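Side-chain contacts in TetR family transcriptional regulator (Rhodococcus erythropolis, PDB 4ZA6), which probably represses transcription of the quorum-sensing signal degradation gene qsdA, as a TetR-family regulator that binds DNA: residues E6-R9 and A10-A14; M111-G114 and S115-I119. All coordinates share one frame; numbering follows the deposited sequence.

Contact 1 (E6-R9 and A10-A14); sequences ERRR and AIDTA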
ATOM      1  N   GLU A   6      -0.588  -6.745 -23.080  1.00 30.00           N
ATOM      2  CA  GLU A   6       0.587  -7.589 -22.786  1.00 29.29           C
ATOM      3  C   GLU A   6       1.024  -7.448 -21.309  1.00 34.31           C
ATOM      4  O   GLU A   6       1.144  -8.455 -20.606  1.00 34.08           O
ATOM      5  CB  GLU A   6       1.737  -7.252 -23.723  1.00 29.85           C
ATOM      6  CG  GLU A   6       1.552  -7.940 -25.066  1.00 35.93           C
ATOM      7  CD  GLU A   6       2.418  -7.397 -26.184  1.00 45.78           C
ATOM      8  OE1 GLU A   6       2.513  -8.075 -27.234  1.00 37.24           O
ATOM      9  OE2 GLU A   6       2.995  -6.296 -26.015  1.00 38.62           O
ATOM     10  N   ARG A   7       1.184  -6.197 -20.835  1.00 30.88           N
ATOM     11  CA  ARG A   7       1.554  -5.847 -19.460  1.00 29.46           C
ATOM     12  C   ARG A   7       0.494  -6.384 -18.476  1.00 32.80           C
ATOM     13  O   ARG A   7       0.856  -6.959 -17.454  1.00 33.28           O
ATOM     14  CB  ARG A   7       1.685  -4.308 -19.361  1.00 33.20           C
ATOM     15  CG  ARG A   7       2.218  -3.760 -18.026  1.00 41.70           C
ATOM     16  CD  ARG A   7       2.204  -2.241 -18.003  1.00 44.76           C
ATOM     17  NE  ARG A   7       2.397  -1.718 -16.643  1.00 52.00           N
ATOM     18  CZ  ARG A   7       1.419  -1.258 -15.864  1.00 65.12           C
ATOM     19  NH1 ARG A   7       0.161  -1.258 -16.291  1.00 54.22           N
ATOM     20  NH2 ARG A   7       1.691  -0.805 -14.648  1.00 45.77           N
ATOM     21  N   ARG A   8      -0.812  -6.242 -18.799  1.00 29.93           N
ATOM     22  CA  ARG A   8      -1.907  -6.758 -17.960  1.00 30.35           C
ATOM     23  C   ARG A   8      -1.804  -8.276 -17.745  1.00 33.96           C
ATOM     24  O   ARG A   8      -1.955  -8.730 -16.618  1.00 31.19           O
ATOM     25  CB  ARG A   8      -3.281  -6.346 -18.540  1.00 32.62           C
ATOM     26  CG  ARG A   8      -4.542  -6.790 -17.772  1.00 41.34           C
ATOM     27  CD  ARG A   8      -4.673  -6.377 -16.303  1.00 44.55           C
ATOM     28  NE  ARG A   8      -4.021  -5.108 -15.949  1.00 41.47           N
ATOM     29  CZ  ARG A   8      -3.473  -4.871 -14.762  1.00 52.60           C
ATOM     30  NH1 ARG A   8      -3.483  -5.808 -13.818  1.00 35.97           N
ATOM     31  NH2 ARG A   8      -2.895  -3.705 -14.513  1.00 41.97           N
ATOM     32  N   ARG A   9      -1.537  -9.058 -18.821  1.00 31.35           N
ATOM     33  CA  ARG A   9      -1.370 -10.507 -18.714  1.00 31.26           C
ATOM     34  C   ARG A   9      -0.210 -10.794 -17.768  1.00 33.05           C
ATOM     35  O   ARG A   9      -0.350 -11.623 -16.873  1.00 32.26           O
ATOM     36  CB  ARG A   9      -1.105 -11.139 -20.085  1.00 31.57           C
ATOM     37  CG  ARG A   9      -2.340 -11.243 -20.960  1.00 30.72           C
ATOM     38  CD  ARG A   9      -2.057 -12.140 -22.137  1.00 26.78           C
ATOM     39  NE  ARG A   9      -2.955 -11.873 -23.264  1.00 32.58           N
ATOM     40  CZ  ARG A   9      -2.621 -11.167 -24.341  1.00 43.94           C
ATOM     41  NH1 ARG A   9      -1.400 -10.658 -24.458  1.00 32.47           N
ATOM     42  NH2 ARG A   9      -3.502 -10.973 -25.309  1.00 30.13           N
ATOM     43  N   ALA A  10       0.901 -10.047 -17.920  1.00 29.19           N
ATOM     44  CA  ALA A  10       2.095 -10.190 -17.080  1.00 27.78           C
ATOM     45  C   ALA A  10       1.827  -9.890 -15.612  1.00 30.25           C
ATOM     46  O   ALA A  10       2.208 -10.692 -14.764  1.00 28.96           O
ATOM     47  CB  ALA A  10       3.242  -9.343 -17.618  1.00 27.36           C
ATOM     48  N   ILE A  11       1.150  -8.759 -15.304  1.00 28.28           N
ATOM     49  CA  ILE A  11       0.835  -8.387 -13.912  1.00 27.21           C
ATOM     50  C   ILE A  11      -0.166  -9.364 -13.305  1.00 30.83           C
ATOM     51  O   ILE A  11       0.021  -9.797 -12.167  1.00 29.39           O
ATOM     52  CB  ILE A  11       0.365  -6.918 -13.778  1.00 29.60           C
ATOM     53  CG1 ILE A  11       1.384  -5.939 -14.405  1.00 29.23           C
ATOM     54  CG2 ILE A  11       0.033  -6.558 -12.304  1.00 30.75           C
ATOM     55  CD1 ILE A  11       0.799  -4.552 -14.678  1.00 29.29           C
ATOM     56  N   ASP A  12      -1.214  -9.732 -14.068  1.00 28.08           N
ATOM     57  CA  ASP A  12      -2.210 -10.676 -13.587  1.00 28.19           C
ATOM     58  C   ASP A  12      -1.595 -12.013 -13.202  1.00 34.30           C
ATOM     59  O   ASP A  12      -1.978 -12.584 -12.176  1.00 34.05           O
ATOM     60  CB  ASP A  12      -3.339 -10.867 -14.612  1.00 29.59           C
ATOM     61  CG  ASP A  12      -4.255  -9.667 -14.762  1.00 39.45           C
ATOM     62  OD1 ASP A  12      -4.068  -8.672 -14.019  1.00 39.99           O
ATOM     63  OD2 ASP A  12      -5.172  -9.725 -15.605  1.00 43.60           O
ATOM     64  N   THR A  13      -0.644 -12.508 -14.013  1.00 30.36           N
ATOM     65  CA  THR A  13       0.041 -13.774 -13.766  1.00 30.49           C
ATOM     66  C   THR A  13       0.942 -13.644 -12.554  1.00 34.12           C
ATOM     67  O   THR A  13       0.921 -14.512 -11.689  1.00 32.94           O
ATOM     68  CB  THR A  13       0.718 -14.296 -15.064  1.00 34.51           C
ATOM     69  OG1 THR A  13      -0.260 -14.314 -16.128  1.00 35.59           O
ATOM     70  CG2 THR A  13       1.306 -15.686 -14.902  1.00 32.52           C
ATOM     71  N   ALA A  14       1.706 -12.546 -12.474  1.00 32.23           N
ATOM     72  CA  ALA A  14       2.602 -12.255 -11.337  1.00 31.94           C
ATOM     73  C   ALA A  14       1.800 -12.113 -10.019  1.00 36.54           C
ATOM     74  O   ALA A  14       2.210 -12.655  -9.003  1.00 36.62           O
ATOM     75  CB  ALA A  14       3.403 -11.004 -11.616  1.00 31.92           C
TER
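E6 meets A10 through the backbone: its carbonyl O takes the N-H of A10, the first of four successive i to i+4 bonds that join 6-9 to 10-14. R7 adds a side-chain contact. It is fully stretched out (chi1 -174°, CG trans to N), which lays its guanidinium over the end of I11, with CD1 centred on one face, 3.5 Å off the plane. R8 bends at chi2 and chi3, and this folds its guanidinium forward along the helix, toward D12. There NH1 gives a salt bridge, 2.9 Å from D12 OD1, which lies near the guanidinium plane and is approached on its syn side. The planes are turned 51° against each other, and NH1 alone bonds to D12, while NH2 forms a salt bridge with E57. R9 offers its carbonyl O, gripped twice, by T13 N at 3.0 Å and T13 OG1 at 2.8 Å, from opposite faces of the carbonyl plane. Such i to i+4 pairing runs along the first helix of what is probably the DNA-binding domain, where I11 and A14 pack on helix 47-69, T13 on helix 26-33, and E6 and A10 on helix 37-44, the latter two helices consistent with the TetR-family helix-turn-helix.

Contact 2 (M111-G114 and S115-I119); sequences MMPG and SIESI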
ATOM      1  N   MET A 111       8.825   1.020   1.952  1.00 24.88           N
ATOM      2  CA  MET A 111       9.230   2.173   2.777  1.00 23.66           C
ATOM      3  C   MET A 111      10.214   3.147   2.180  1.00 28.57           C
ATOM      4  O   MET A 111      10.631   4.093   2.837  1.00 29.22           O
ATOM      5  CB  MET A 111       9.630   1.703   4.172  1.00 26.25           C
ATOM      6  CG  MET A 111       8.416   1.326   4.996  1.00 28.56           C
ATOM      7  SD  MET A 111       8.850   0.425   6.462  1.00 31.72           S
ATOM      8  CE  MET A 111       9.162  -1.259   5.778  1.00 29.36           C
ATOM      9  N   MET A 112      10.554   2.932   0.925  1.00 25.87           N
ATOM     10  CA  MET A 112      11.388   3.805   0.130  1.00 25.66           C
ATOM     11  C   MET A 112      10.428   4.376  -0.911  1.00 30.25           C
ATOM     12  O   MET A 112       9.530   3.625  -1.327  1.00 30.72           O
ATOM     13  CB  MET A 112      12.474   2.976  -0.586  1.00 27.75           C
ATOM     14  CG  MET A 112      13.483   3.806  -1.315  1.00 30.35           C
ATOM     15  SD  MET A 112      14.701   2.848  -2.199  1.00 33.65           S
ATOM     16  CE  MET A 112      13.777   2.403  -3.734  1.00 29.67           C
ATOM     17  N   PRO A 113      10.592   5.628  -1.421  1.00 26.83           N
ATOM     18  CA  PRO A 113       9.700   6.081  -2.499  1.00 27.07           C
ATOM     19  C   PRO A 113       9.689   5.075  -3.656  1.00 28.20           C
ATOM     20  O   PRO A 113      10.698   4.442  -3.943  1.00 26.01           O
ATOM     21  CB  PRO A 113      10.310   7.420  -2.909  1.00 29.44           C
ATOM     22  CG  PRO A 113      10.893   7.943  -1.634  1.00 31.82           C
ATOM     23  CD  PRO A 113      11.534   6.703  -1.043  1.00 27.62           C
ATOM     24  N   GLY A 114       8.503   4.810  -4.178  1.00 25.64           N
ATOM     25  CA  GLY A 114       8.307   3.828  -5.239  1.00 25.34           C
ATOM     26  C   GLY A 114       6.829   3.598  -5.451  1.00 28.39           C
ATOM     27  O   GLY A 114       6.015   4.412  -5.011  1.00 26.90           O
ATOM     28  N   SER A 115       6.478   2.475  -6.089  1.00 25.58           N
ATOM     29  CA  SER A 115       5.113   2.105  -6.433  1.00 26.21           C
ATOM     30  C   SER A 115       4.092   2.091  -5.280  1.00 30.15           C
ATOM     31  O   SER A 115       3.044   2.745  -5.379  1.00 28.49           O
ATOM     32  CB  SER A 115       5.106   0.804  -7.225  1.00 29.37           C
ATOM     33  OG  SER A 115       5.727   1.007  -8.483  1.00 30.55           O
ATOM     34  N   ILE A 116       4.402   1.388  -4.188  1.00 27.64           N
ATOM     35  CA  ILE A 116       3.511   1.291  -3.018  1.00 26.86           C
ATOM     36  C   ILE A 116       3.230   2.666  -2.388  1.00 30.03           C
ATOM     37  O   ILE A 116       2.057   3.020  -2.237  1.00 28.69           O
ATOM     38  CB  ILE A 116       4.035   0.247  -1.984  1.00 29.37           C
ATOM     39  CG1 ILE A 116       4.065  -1.180  -2.618  1.00 30.16           C
ATOM     40  CG2 ILE A 116       3.167   0.275  -0.684  1.00 26.76           C
ATOM     41  CD1 ILE A 116       4.887  -2.212  -1.876  1.00 28.19           C
ATOM     42  N   GLU A 117       4.296   3.442  -2.026  1.00 26.02           N
ATOM     43  CA  GLU A 117       4.107   4.774  -1.443  1.00 23.72           C
ATOM     44  C   GLU A 117       3.378   5.737  -2.379  1.00 28.51           C
ATOM     45  O   GLU A 117       2.588   6.524  -1.889  1.00 26.88           O
ATOM     46  CB  GLU A 117       5.415   5.401  -0.926  1.00 23.92           C
ATOM     47  CG  GLU A 117       5.948   4.799   0.369  1.00 31.08           C
ATOM     48  CD  GLU A 117       7.094   5.542   1.042  1.00 38.86           C
ATOM     49  OE1 GLU A 117       7.797   6.332   0.372  1.00 35.81           O
ATOM     50  OE2 GLU A 117       7.258   5.375   2.268  1.00 31.39           O
ATOM     51  N   SER A 118       3.622   5.683  -3.714  1.00 28.13           N
ATOM     52  CA  SER A 118       2.954   6.593  -4.673  1.00 27.74           C
ATOM     53  C   SER A 118       1.464   6.377  -4.759  1.00 28.21           C
ATOM     54  O   SER A 118       0.727   7.352  -4.746  1.00 27.25           O
ATOM     55  CB  SER A 118       3.553   6.479  -6.076  1.00 31.75           C
ATOM     56  OG  SER A 118       4.918   6.857  -6.052  1.00 43.85           O
ATOM     57  N   ILE A 119       1.009   5.119  -4.880  1.00 25.13           N
ATOM     58  CA  ILE A 119      -0.428   4.845  -4.944  1.00 24.88           C
ATOM     59  C   ILE A 119      -1.090   5.139  -3.587  1.00 28.66           C
ATOM     60  O   ILE A 119      -2.164   5.738  -3.559  1.00 29.39           O
ATOM     61  CB  ILE A 119      -0.754   3.433  -5.520  1.00 28.52           C
ATOM     62  CG1 ILE A 119      -2.268   3.282  -5.886  1.00 29.49           C
ATOM     63  CG2 ILE A 119      -0.294   2.303  -4.580  1.00 29.28           C
ATOM     64  CD1 ILE A 119      -2.785   4.152  -7.014  1.00 29.90           C
TER
HETATM   65  O   HOH W   1       7.155   2.551  -2.289  1.00 25.27           O
HETATM   66  O   HOH W   2       6.821   7.494  -3.811  1.00 25.48           O
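E117 and P113 run alongside each other in the same direction, where G114 takes the N-cap position of helix 115-133. CG of E117 sits beside its own backbone N (chi1 -74°), and the extended chain beyond it carries the carboxylate back against the 111-113 backbone, bringing OE1 to 3.4 Å from P113 N. That nitrogen has no hydrogen to offer, so no hydrogen bond forms and the meeting is one of van der Waals contact. What holds the carboxylate lies farther on: OE1 forms a salt bridge with R152 of helix 143-158, while OE2 is close to D155, a like charge that might favour a shared proton. The backbone N of E117 reaches the loop through a water, giving its hydrogen to it at 3.0 Å, and that same water donates to M112 O. S118 turns to G114 instead. Its OG stands beside its own backbone N, which lets both groups bond to one oxygen, G114 O. The S118 N bond, at 3.0 Å, is the first helical i to i+4 bond from the cap residue. OG comes in differently, 2.9 Å from G114 O and 47° out of the carbonyl plane, while a second water links it to G114 N.

How the contacts relate
Both contacts are local and each lies within one continuous stretch, so neither closes a long loop; along the chain they come in series, without nesting or crossing. Contact 1 comes first, on the N-terminal helix 4-19, which packs with helices 26-33 and 37-44 in what is probably the DNA-binding end of this TetR-family protein. Contact 2 follows much later, at the turn from helix 103-111 into helix 115-133, within the C-terminal domain. The centres of contacts 1 and 2 are about 20 Å apart. Their nearest atoms are about 8 Å apart, without touching. Helix 47-69 bridges them: residues of 6-14 rest on its T53, V54 and E57, those of 115-119 on L55, A56 and E60.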